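Local coordinates for protein transcription factor SKN7 (Chaetomium thermophilum, PDB 5D5W) that binds heat-shock-element DNA through its HSF-type DNA-binding domain and probably regulates transcription in response to osmotic and oxidative stress, at residues E36-K40 against T41-K45; S50-A53 against S54-Q58; L12-P15 against S16-S19. One frame throughout, in Å; residues are numbered along the deposited sequence.

Contact 1. Residues E36-K40 against T41-K45; sequences EKFTK and TILPK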
loop_
_atom_site.group_PDB
_atom_site.type_symbol
_atom_site.label_atom_id
_atom_site.label_comp_id
_atom_site.label_asym_id
_atom_site.label_seq_id
_atom_site.Cartn_x
_atom_site.Cartn_y
_atom_site.Cartn_z
ATOM N N GLU B 36 -0.075 -2.174 9.469
ATOM C CA GLU B 36 1.076 -2.895 9.997
ATOM C C GLU B 36 0.722 -4.355 10.240
ATOM O O GLU B 36 1.262 -5.239 9.590
ATOM C CB GLU B 36 1.546 -2.269 11.316
ATOM C CG GLU B 36 2.309 -0.966 11.162
ATOM C CD GLU B 36 1.435 0.233 10.823
ATOM O OE1 GLU B 36 1.662 0.841 9.747
ATOM O OE2 GLU B 36 0.529 0.563 11.623
ATOM N N LYS B 37 -0.205 -4.597 11.168
ATOM C CA LYS B 37 -0.493 -5.957 11.628
ATOM C C LYS B 37 -1.311 -6.770 10.626
ATOM O O LYS B 37 -1.096 -7.975 10.503
ATOM C CB LYS B 37 -1.201 -5.940 12.983
ATOM C CG LYS B 37 -1.040 -7.248 13.751
ATOM C CD LYS B 37 -2.024 -7.377 14.911
ATOM C CE LYS B 37 -2.087 -8.809 15.438
ATOM N NZ LYS B 37 -3.410 -9.165 16.033
ATOM N N PHE B 38 -2.239 -6.122 9.916
ATOM C CA PHE B 38 -3.057 -6.803 8.893
ATOM C C PHE B 38 -2.227 -7.293 7.710
ATOM O O PHE B 38 -2.300 -8.459 7.311
ATOM C CB PHE B 38 -4.163 -5.881 8.361
ATOM C CG PHE B 38 -4.880 -6.445 7.174
ATOM C CD1 PHE B 38 -5.704 -7.542 7.319
ATOM C CD2 PHE B 38 -4.697 -5.914 5.905
ATOM C CE1 PHE B 38 -6.360 -8.083 6.229
ATOM C CE2 PHE B 38 -5.348 -6.457 4.811
ATOM C CZ PHE B 38 -6.181 -7.541 4.973
ATOM N N THR B 39 -1.455 -6.372 7.146
ATOM C CA THR B 39 -0.616 -6.648 5.991
ATOM C C THR B 39 0.436 -7.693 6.327
ATOM O O THR B 39 0.618 -8.646 5.582
ATOM C CB THR B 39 0.073 -5.362 5.497
ATOM O OG1 THR B 39 -0.917 -4.441 5.021
ATOM C CG2 THR B 39 1.041 -5.645 4.389
ATOM N N LYS B 40 1.109 -7.540 7.459
ATOM C CA LYS B 40 2.279 -8.360 7.736
ATOM C C LYS B 40 1.920 -9.692 8.394
ATOM O O LYS B 40 2.647 -10.661 8.238
ATOM C CB LYS B 40 3.284 -7.590 8.599
ATOM C CG LYS B 40 3.526 -6.143 8.174
ATOM C CD LYS B 40 4.609 -5.970 7.120
ATOM C CE LYS B 40 4.564 -4.552 6.541
ATOM N NZ LYS B 40 5.898 -3.890 6.411
ATOM N N THR B 41 0.800 -9.751 9.114
ATOM C CA THR B 41 0.452 -10.938 9.909
ATOM C C THR B 41 -0.728 -11.735 9.362
ATOM O O THR B 41 -0.677 -12.958 9.301
ATOM C CB THR B 41 0.098 -10.542 11.356
ATOM O OG1 THR B 41 1.106 -9.665 11.876
ATOM C CG2 THR B 41 -0.029 -11.774 12.245
ATOM N N ILE B 42 -1.788 -11.032 8.976
ATOM C CA ILE B 42 -3.059 -11.659 8.594
ATOM C C ILE B 42 -3.145 -11.948 7.088
ATOM O O ILE B 42 -3.553 -13.042 6.676
ATOM C CB ILE B 42 -4.242 -10.783 9.041
ATOM C CG1 ILE B 42 -4.164 -10.557 10.555
ATOM C CG2 ILE B 42 -5.561 -11.444 8.677
ATOM C CD1 ILE B 42 -4.964 -9.378 11.051
ATOM N N LEU B 43 -2.752 -10.983 6.262
ATOM C CA LEU B 43 -2.712 -11.237 4.819
ATOM C C LEU B 43 -1.989 -12.540 4.488
ATOM O O LEU B 43 -2.538 -13.368 3.776
ATOM C CB LEU B 43 -2.078 -10.072 4.050
ATOM C CG LEU B 43 -3.026 -8.983 3.567
ATOM C CD1 LEU B 43 -2.247 -7.950 2.764
ATOM C CD2 LEU B 43 -4.156 -9.574 2.733
ATOM N N PRO B 44 -0.775 -12.746 5.029
ATOM C CA PRO B 44 -0.041 -13.967 4.688
ATOM C C PRO B 44 -0.633 -15.246 5.277
ATOM O O PRO B 44 -0.338 -16.342 4.779
ATOM C CB PRO B 44 1.362 -13.728 5.267
ATOM C CG PRO B 44 1.376 -12.341 5.810
ATOM C CD PRO B 44 -0.045 -11.935 6.017
ATOM N N LYS B 45 -1.433 -15.116 6.334
ATOM C CA LYS B 45 -2.124 -16.272 6.897
ATOM C C LYS B 45 -3.138 -16.799 5.889
ATOM O O LYS B 45 -3.203 -18.005 5.642
ATOM C CB LYS B 45 -2.836 -15.926 8.212
ATOM C CG LYS B 45 -1.957 -15.996 9.451
ATOM C CD LYS B 45 -2.717 -15.535 10.688
ATOM C CE LYS B 45 -1.785 -15.233 11.853
ATOM N NZ LYS B 45 -2.508 -14.556 12.968
#
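This is a turn-to-turn contact within helix 35-46, where Phe38 lays its ring against Leu43 and the backbone passes through a widened turn and a kink. Leu43 CG sits over one face of the ring, 4.1 Å from the centroid of Phe38, and its methyl CD2 reaches 3.6 Å from Phe38 CZ. With CG anti to the backbone N (chi1 171°), beside the carbonyl carbon, the Phe38 ring lies on toward the next turn, where Leu43 and Ile42 stand. Ile42 meets the CD1 end of the same ring, its CB 4.0 Å from Phe38 CD1. In the backbone, Thr41 N bonds to Lys37 O at 2.9 Å, whereas Leu43 N reaches five residues back to Phe38 O at 2.8 Å, in a nearly straight bond of 170°. That pi-type step, followed by Pro44, which has no N-H to give, matches the helical bulge and proline kink known from the first helix of the HSF helix-turn-helix. Pro44 CG packs 3.2 Å from Lys40 O, and Pro44 CD 3.4 Å from Thr39 O. Behind the apolar cluster stand Met11 of helix 3-12, against Phe38 and Ile42, and Phe55 of helix 52-61, edge-to-face with Phe38. On the outer side, Lys40 forms a salt bridge with Asp81 of the second subunit.

Contact 2. Residues S50-A53 against S54-Q58; sequences SNFA and SFVRQ. With nucleotides of chain A; nucleotides of chain C.
Asn51 caps the helix whose first turns carry Ser54 and Arg57 into the DNA. Asn51 OD1 accepts a weak bond from Ala53 N, and Asn51 N is hydrogen-bonded to ND1 of His49. Asn51 O takes two more weak bonds, from Ser54 N and Phe55 N, before regular helical pairing sets in: Val56 N meets Phe52 O at 2.9 Å, and Arg57 N meets Ala53 O at 2.9 Å. Ser54 OG donates to phosphate oxygen OP2 of DT4 of chain A at 2.6 Å; Asn51 CB packs against the same oxygen. Arg57 reads a guanine with two donors. Its NE bonds to O6 of DG8 of chain C at 2.8 Å, and its NH2 to N7 of that base at 2.9 Å; both bonds are bent (141°), but as a pair on the major-groove edge they limit the rotation of the guanidinium. The bend at chi2 (81°) turns the chain toward the guanine, with Arg57 CB 3.8 Å from methyl C7 of DT4 of chain A. One guanidinium face is covered by C8 of DA7 of chain C. This is the recognition helix of the HSF winged helix-turn-helix. On its inner side Phe52 CE2 touches Val56 CG2 at 3.5 Å, and the Phe52 and Phe55 rings lie obliquely, centroids 6.0 Å apart. Beyond them, Phe52 meets Trp83 of strand 82-86 edge-to-face, both phenylalanines rest on Val32 of strand 30-33, and Phe55 touches Leu43 of helix 35-46 and Leu8 of helix 3-12.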
loop_
_atom_site.group_PDB
_atom_site.type_symbol
_atom_site.label_atom_id
_atom_site.label_comp_id
_atom_site.label_asym_id
_atom_site.label_seq_id
_atom_site.Cartn_x
_atom_site.Cartn_y
_atom_site.Cartn_z
ATOM N N SER B 50 1.933 -10.564 1.188
ATOM C CA SER B 50 1.798 -9.691 2.364
ATOM C C SER B 50 1.849 -8.254 1.880
ATOM O O SER B 50 2.553 -7.396 2.429
ATOM C CB SER B 50 2.915 -9.965 3.378
ATOM O OG SER B 50 4.145 -9.393 2.969
ATOM N N ASN B 51 1.059 -8.018 0.842
ATOM C CA ASN B 51 1.125 -6.829 0.007
ATOM C C ASN B 51 -0.305 -6.309 -0.053
ATOM O O ASN B 51 -1.208 -6.997 -0.538
ATOM C CB ASN B 51 1.668 -7.225 -1.380
ATOM C CG ASN B 51 1.900 -6.041 -2.299
ATOM O OD1 ASN B 51 1.307 -4.967 -2.143
ATOM N ND2 ASN B 51 2.762 -6.243 -3.286
ATOM N N PHE B 52 -0.525 -5.118 0.478
ATOM C CA PHE B 52 -1.881 -4.618 0.657
ATOM C C PHE B 52 -2.514 -4.292 -0.683
ATOM O O PHE B 52 -3.696 -4.524 -0.880
ATOM C CB PHE B 52 -1.871 -3.380 1.540
ATOM C CG PHE B 52 -3.226 -2.975 2.021
ATOM C CD1 PHE B 52 -3.854 -3.684 3.030
ATOM C CD2 PHE B 52 -3.873 -1.877 1.466
ATOM C CE1 PHE B 52 -5.115 -3.306 3.471
ATOM C CE2 PHE B 52 -5.129 -1.504 1.900
ATOM C CZ PHE B 52 -5.751 -2.212 2.910
ATOM N N ALA B 53 -1.707 -3.767 -1.601
ATOM C CA ALA B 53 -2.176 -3.367 -2.918
ATOM C C ALA B 53 -2.781 -4.526 -3.698
ATOM O O ALA B 53 -3.740 -4.335 -4.442
ATOM C CB ALA B 53 -1.036 -2.744 -3.701
ATOM N N SER B 54 -2.227 -5.723 -3.513
ATOM C CA SER B 54 -2.763 -6.938 -4.131
ATOM C C SER B 54 -4.084 -7.370 -3.499
ATOM O O SER B 54 -4.951 -7.941 -4.175
ATOM C CB SER B 54 -1.739 -8.061 -4.046
ATOM O OG SER B 54 -0.544 -7.673 -4.693
ATOM N N PHE B 55 -4.244 -7.095 -2.205
ATOM C CA PHE B 55 -5.521 -7.319 -1.531
ATOM C C PHE B 55 -6.561 -6.370 -2.084
ATOM O O PHE B 55 -7.685 -6.756 -2.357
ATOM C CB PHE B 55 -5.370 -7.086 -0.026
ATOM C CG PHE B 55 -6.644 -7.266 0.756
ATOM C CD1 PHE B 55 -7.221 -8.510 0.878
ATOM C CD2 PHE B 55 -7.248 -6.187 1.368
ATOM C CE1 PHE B 55 -8.390 -8.685 1.596
ATOM C CE2 PHE B 55 -8.411 -6.349 2.098
ATOM C CZ PHE B 55 -8.984 -7.607 2.209
ATOM N N VAL B 56 -6.177 -5.109 -2.235
ATOM C CA VAL B 56 -7.064 -4.112 -2.801
ATOM C C VAL B 56 -7.478 -4.491 -4.225
ATOM O O VAL B 56 -8.653 -4.400 -4.571
ATOM C CB VAL B 56 -6.410 -2.720 -2.782
ATOM C CG1 VAL B 56 -7.189 -1.735 -3.652
ATOM C CG2 VAL B 56 -6.320 -2.208 -1.351
ATOM N N ARG B 57 -6.520 -4.919 -5.043
ATOM C CA ARG B 57 -6.803 -5.288 -6.430
ATOM C C ARG B 57 -7.859 -6.370 -6.519
ATOM O O ARG B 57 -8.770 -6.271 -7.320
ATOM C CB ARG B 57 -5.547 -5.779 -7.138
ATOM C CG ARG B 57 -5.755 -6.117 -8.614
ATOM C CD ARG B 57 -5.724 -4.880 -9.496
ATOM N NE ARG B 57 -6.205 -5.138 -10.856
ATOM C CZ ARG B 57 -7.491 -5.226 -11.204
ATOM N NH1 ARG B 57 -8.456 -5.090 -10.304
ATOM N NH2 ARG B 57 -7.822 -5.458 -12.471
ATOM N N GLN B 58 -7.724 -7.411 -5.704
ATOM C CA GLN B 58 -8.710 -8.491 -5.675
ATOM C C GLN B 58 -10.099 -7.989 -5.305
ATOM O O GLN B 58 -11.101 -8.479 -5.807
ATOM C CB GLN B 58 -8.294 -9.574 -4.669
ATOM C CG GLN B 58 -7.271 -10.581 -5.184
ATOM C CD GLN B 58 -7.876 -11.577 -6.162
ATOM O OE1 GLN B 58 -8.161 -11.242 -7.317
ATOM N NE2 GLN B 58 -8.077 -12.804 -5.705
ATOM P P DT A 4 2.305 -10.274 -4.690
ATOM O OP1 DT A 4 3.530 -10.645 -3.941
ATOM O OP2 DT A 4 1.227 -9.487 -4.032
ATOM O "O5'" DT A 4 2.761 -9.496 -6.005
ATOM C "C5'" DT A 4 3.625 -10.124 -6.970
ATOM C "C4'" DT A 4 3.830 -9.209 -8.154
ATOM O "O4'" DT A 4 2.645 -9.181 -8.988
ATOM C "C3'" DT A 4 4.121 -7.756 -7.782
ATOM O "O3'" DT A 4 5.297 -7.339 -8.474
ATOM C "C2'" DT A 4 2.886 -6.997 -8.238
ATOM C "C1'" DT A 4 2.400 -7.850 -9.394
ATOM N N1 DT A 4 0.966 -7.736 -9.736
ATOM C C2 DT A 4 0.618 -7.686 -11.067
ATOM O O2 DT A 4 1.436 -7.716 -11.973
ATOM N N3 DT A 4 -0.729 -7.584 -11.301
ATOM C C4 DT A 4 -1.739 -7.547 -10.360
ATOM O O4 DT A 4 -2.910 -7.478 -10.721
ATOM C C5 DT A 4 -1.304 -7.610 -8.987
ATOM C C7 DT A 4 -2.328 -7.551 -7.901
ATOM C C6 DT A 4 0.008 -7.703 -8.746
ATOM P P DA C 7 -13.157 -1.511 -11.722
ATOM O OP1 DA C 7 -14.469 -1.652 -12.405
ATOM O OP2 DA C 7 -12.807 -2.445 -10.619
ATOM O "O5'" DA C 7 -12.003 -1.558 -12.817
ATOM C "C5'" DA C 7 -11.868 -0.472 -13.757
ATOM C "C4'" DA C 7 -10.712 -0.717 -14.695
ATOM O "O4'" DA C 7 -9.468 -0.450 -14.005
ATOM C "C3'" DA C 7 -10.599 -2.149 -15.210
ATOM O "O3'" DA C 7 -10.147 -2.087 -16.566
ATOM C "C2'" DA C 7 -9.552 -2.753 -14.294
ATOM C "C1'" DA C 7 -8.619 -1.577 -14.125
ATOM N N9 DA C 7 -7.741 -1.616 -12.955
ATOM C C8 DA C 7 -8.064 -1.899 -11.650
ATOM N N7 DA C 7 -7.040 -1.861 -10.831
ATOM C C5 DA C 7 -5.970 -1.530 -11.651
ATOM C C6 DA C 7 -4.601 -1.344 -11.391
ATOM N N6 DA C 7 -4.056 -1.456 -10.178
ATOM N N1 DA C 7 -3.803 -1.015 -12.430
ATOM C C2 DA C 7 -4.353 -0.895 -13.647
ATOM N N3 DA C 7 -5.620 -1.063 -14.018
ATOM C C4 DA C 7 -6.386 -1.381 -12.962
ATOM P P DG C 8 -10.263 -3.356 -17.519
ATOM O OP1 DG C 8 -11.237 -3.026 -18.583
ATOM O OP2 DG C 8 -10.480 -4.558 -16.666
ATOM O "O5'" DG C 8 -8.836 -3.404 -18.223
ATOM C "C5'" DG C 8 -8.287 -2.213 -18.815
ATOM C "C4'" DG C 8 -6.855 -2.436 -19.245
ATOM O "O4'" DG C 8 -5.972 -2.394 -18.098
ATOM C "C3'" DG C 8 -6.591 -3.773 -19.930
ATOM O "O3'" DG C 8 -5.680 -3.582 -21.022
ATOM C "C2'" DG C 8 -6.030 -4.633 -18.811
ATOM C "C1'" DG C 8 -5.282 -3.627 -17.953
ATOM N N9 DG C 8 -5.225 -3.931 -16.527
ATOM C C8 DG C 8 -6.278 -4.252 -15.704
ATOM N N7 DG C 8 -5.923 -4.429 -14.461
ATOM C C5 DG C 8 -4.553 -4.201 -14.459
ATOM C C6 DG C 8 -3.615 -4.248 -13.397
ATOM O O6 DG C 8 -3.814 -4.508 -12.201
ATOM N N1 DG C 8 -2.327 -3.960 -13.839
ATOM C C2 DG C 8 -1.986 -3.659 -15.135
ATOM N N2 DG C 8 -0.692 -3.401 -15.363
ATOM N N3 DG C 8 -2.852 -3.610 -16.132
ATOM C C4 DG C 8 -4.107 -3.892 -15.726
#

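Contact 3. Residues L12-P15 against S16-S19; sequences LEDP and SYHS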
loop_
_atom_site.group_PDB
_atom_site.type_symbol
_atom_site.label_atom_id
_atom_site.label_comp_id
_atom_site.label_asym_id
_atom_site.label_seq_id
_atom_site.Cartn_x
_atom_site.Cartn_y
_atom_site.Cartn_z
ATOM N N LEU B 12 -13.088 -12.344 8.415
ATOM C CA LEU B 12 -13.965 -11.466 9.169
ATOM C C LEU B 12 -14.779 -12.229 10.217
ATOM O O LEU B 12 -15.396 -11.618 11.087
ATOM C CB LEU B 12 -14.904 -10.727 8.208
ATOM C CG LEU B 12 -14.261 -9.643 7.333
ATOM C CD1 LEU B 12 -15.080 -9.364 6.084
ATOM C CD2 LEU B 12 -14.076 -8.371 8.135
ATOM N N GLU B 13 -14.769 -13.557 10.139
ATOM C CA GLU B 13 -15.523 -14.410 11.059
ATOM C C GLU B 13 -14.736 -14.638 12.359
ATOM O O GLU B 13 -15.216 -15.316 13.271
ATOM C CB GLU B 13 -15.834 -15.756 10.371
ATOM C CG GLU B 13 -17.139 -16.431 10.781
ATOM C CD GLU B 13 -17.583 -17.528 9.808
ATOM O OE1 GLU B 13 -18.810 -17.710 9.625
ATOM O OE2 GLU B 13 -16.716 -18.214 9.224
ATOM N N ASP B 14 -13.538 -14.060 12.445
ATOM C CA ASP B 14 -12.601 -14.342 13.535
ATOM C C ASP B 14 -12.368 -13.130 14.449
ATOM O O ASP B 14 -11.828 -12.115 14.007
ATOM C CB ASP B 14 -11.269 -14.804 12.946
ATOM C CG ASP B 14 -10.304 -15.290 14.003
ATOM O OD1 ASP B 14 -10.459 -14.906 15.184
ATOM O OD2 ASP B 14 -9.388 -16.058 13.643
ATOM N N PRO B 15 -12.756 -13.240 15.738
ATOM C CA PRO B 15 -12.588 -12.104 16.655
ATOM C C PRO B 15 -11.142 -11.816 17.083
ATOM O O PRO B 15 -10.877 -10.745 17.634
ATOM C CB PRO B 15 -13.450 -12.495 17.869
ATOM C CG PRO B 15 -14.350 -13.580 17.385
ATOM C CD PRO B 15 -13.531 -14.321 16.373
ATOM N N SER B 16 -10.220 -12.747 16.833
ATOM C CA SER B 16 -8.794 -12.483 17.043
ATOM C C SER B 16 -8.408 -11.191 16.341
ATOM O O SER B 16 -7.673 -10.364 16.889
ATOM C CB SER B 16 -7.927 -13.613 16.486
ATOM O OG SER B 16 -8.436 -14.882 16.838
ATOM N N TYR B 17 -8.933 -11.019 15.130
ATOM C CA TYR B 17 -8.588 -9.877 14.291
ATOM C C TYR B 17 -9.421 -8.632 14.574
ATOM O O TYR B 17 -9.177 -7.595 13.986
ATOM C CB TYR B 17 -8.748 -10.252 12.815
ATOM C CG TYR B 17 -8.100 -11.566 12.417
ATOM C CD1 TYR B 17 -6.905 -11.985 12.995
ATOM C CD2 TYR B 17 -8.671 -12.375 11.446
ATOM C CE1 TYR B 17 -6.311 -13.178 12.623
ATOM C CE2 TYR B 17 -8.084 -13.568 11.069
ATOM C CZ TYR B 17 -6.898 -13.963 11.657
ATOM O OH TYR B 17 -6.284 -15.153 11.298
ATOM N N HIS B 18 -10.386 -8.715 15.481
ATOM C CA HIS B 18 -11.402 -7.677 15.594
ATOM C C HIS B 18 -10.835 -6.258 15.531
ATOM O O HIS B 18 -11.446 -5.365 14.938
ATOM C CB HIS B 18 -12.227 -7.863 16.877
ATOM C CG HIS B 18 -13.342 -6.867 17.026
ATOM N ND1 HIS B 18 -14.570 -7.025 16.419
ATOM C CD2 HIS B 18 -13.408 -5.692 17.702
ATOM C CE1 HIS B 18 -15.344 -5.996 16.717
ATOM N NE2 HIS B 18 -14.663 -5.171 17.492
ATOM N N SER B 19 -9.675 -6.051 16.143
ATOM C CA SER B 19 -9.098 -4.708 16.274
ATOM C C SER B 19 -8.590 -4.149 14.947
ATOM O O SER B 19 -8.610 -2.936 14.734
ATOM C CB SER B 19 -7.951 -4.735 17.288
ATOM O OG SER B 19 -6.982 -5.707 16.921
#
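Asp14 to His18 fold into two successive tight turns, each closed by an i to i+3 bond: Tyr17 N to Asp14 O at 3.3 Å, then His18 N to Pro15 O at 3.0 Å. Residues 16-17 belong to a short 3-10 segment. The Asp14 side chain adds a second link across the first turn. With its CG anti to the backbone N (chi1 -172°), the carboxylate folds forward over the turn, and Asp14 OD1 accepts from Ser16 N at 2.7 Å, which makes an Asx turn across Pro15. The same oxygen takes a second bond, from Ser16 OG at 2.6 Å. The hydroxyl comes in on the syn side and the amide on the anti side, so two donors of one residue hold Asp14 OD1 from two directions and limit the swing of the carboxylate. Asp14 OD2 leans over one face of the Tyr17 ring, 3.8 Å from Tyr17 CE2, with the carboxylate and ring planes 36° apart. Asp14 CB adds an apolar touch, 3.9 Å from Tyr17 CD2. With CG beside its own backbone N (chi1 -48°), the phenol of Tyr17 runs back beneath Asp14, and its OH is hydrogen-bonded to NE2 of His46. Pro15 and His18 lie on the outer, exposed side. The turn joins helix 3-12 to strand 21-23 at the surface of the domain, with Leu12 packed on Val21 and Trp23 of that strand, while Tyr17 lies against Ile42 and Lys45 of helix 35-46.

From the N terminus the three contacts come in series, none enclosing or crossing another; each joins adjoining residues, so none closes a loop between distant parts. Contact 3 comes first, turning the chain between helix 3-12 and strand 21-23. After strand 30-33, contact 1 spans the bulge and kink of helix 35-46, and contact 3 reaches it through the tyrosine of its turn. The chain then turns into contact 2, the start of helix 52-61, which packs on contact 1 through Phe38 against Phe52 and Leu43 against the Asn51 backbone. Contacts 2 and 3 do not touch: helix 35-46 meets both, standing between the surface turn and the DNA-reading helix.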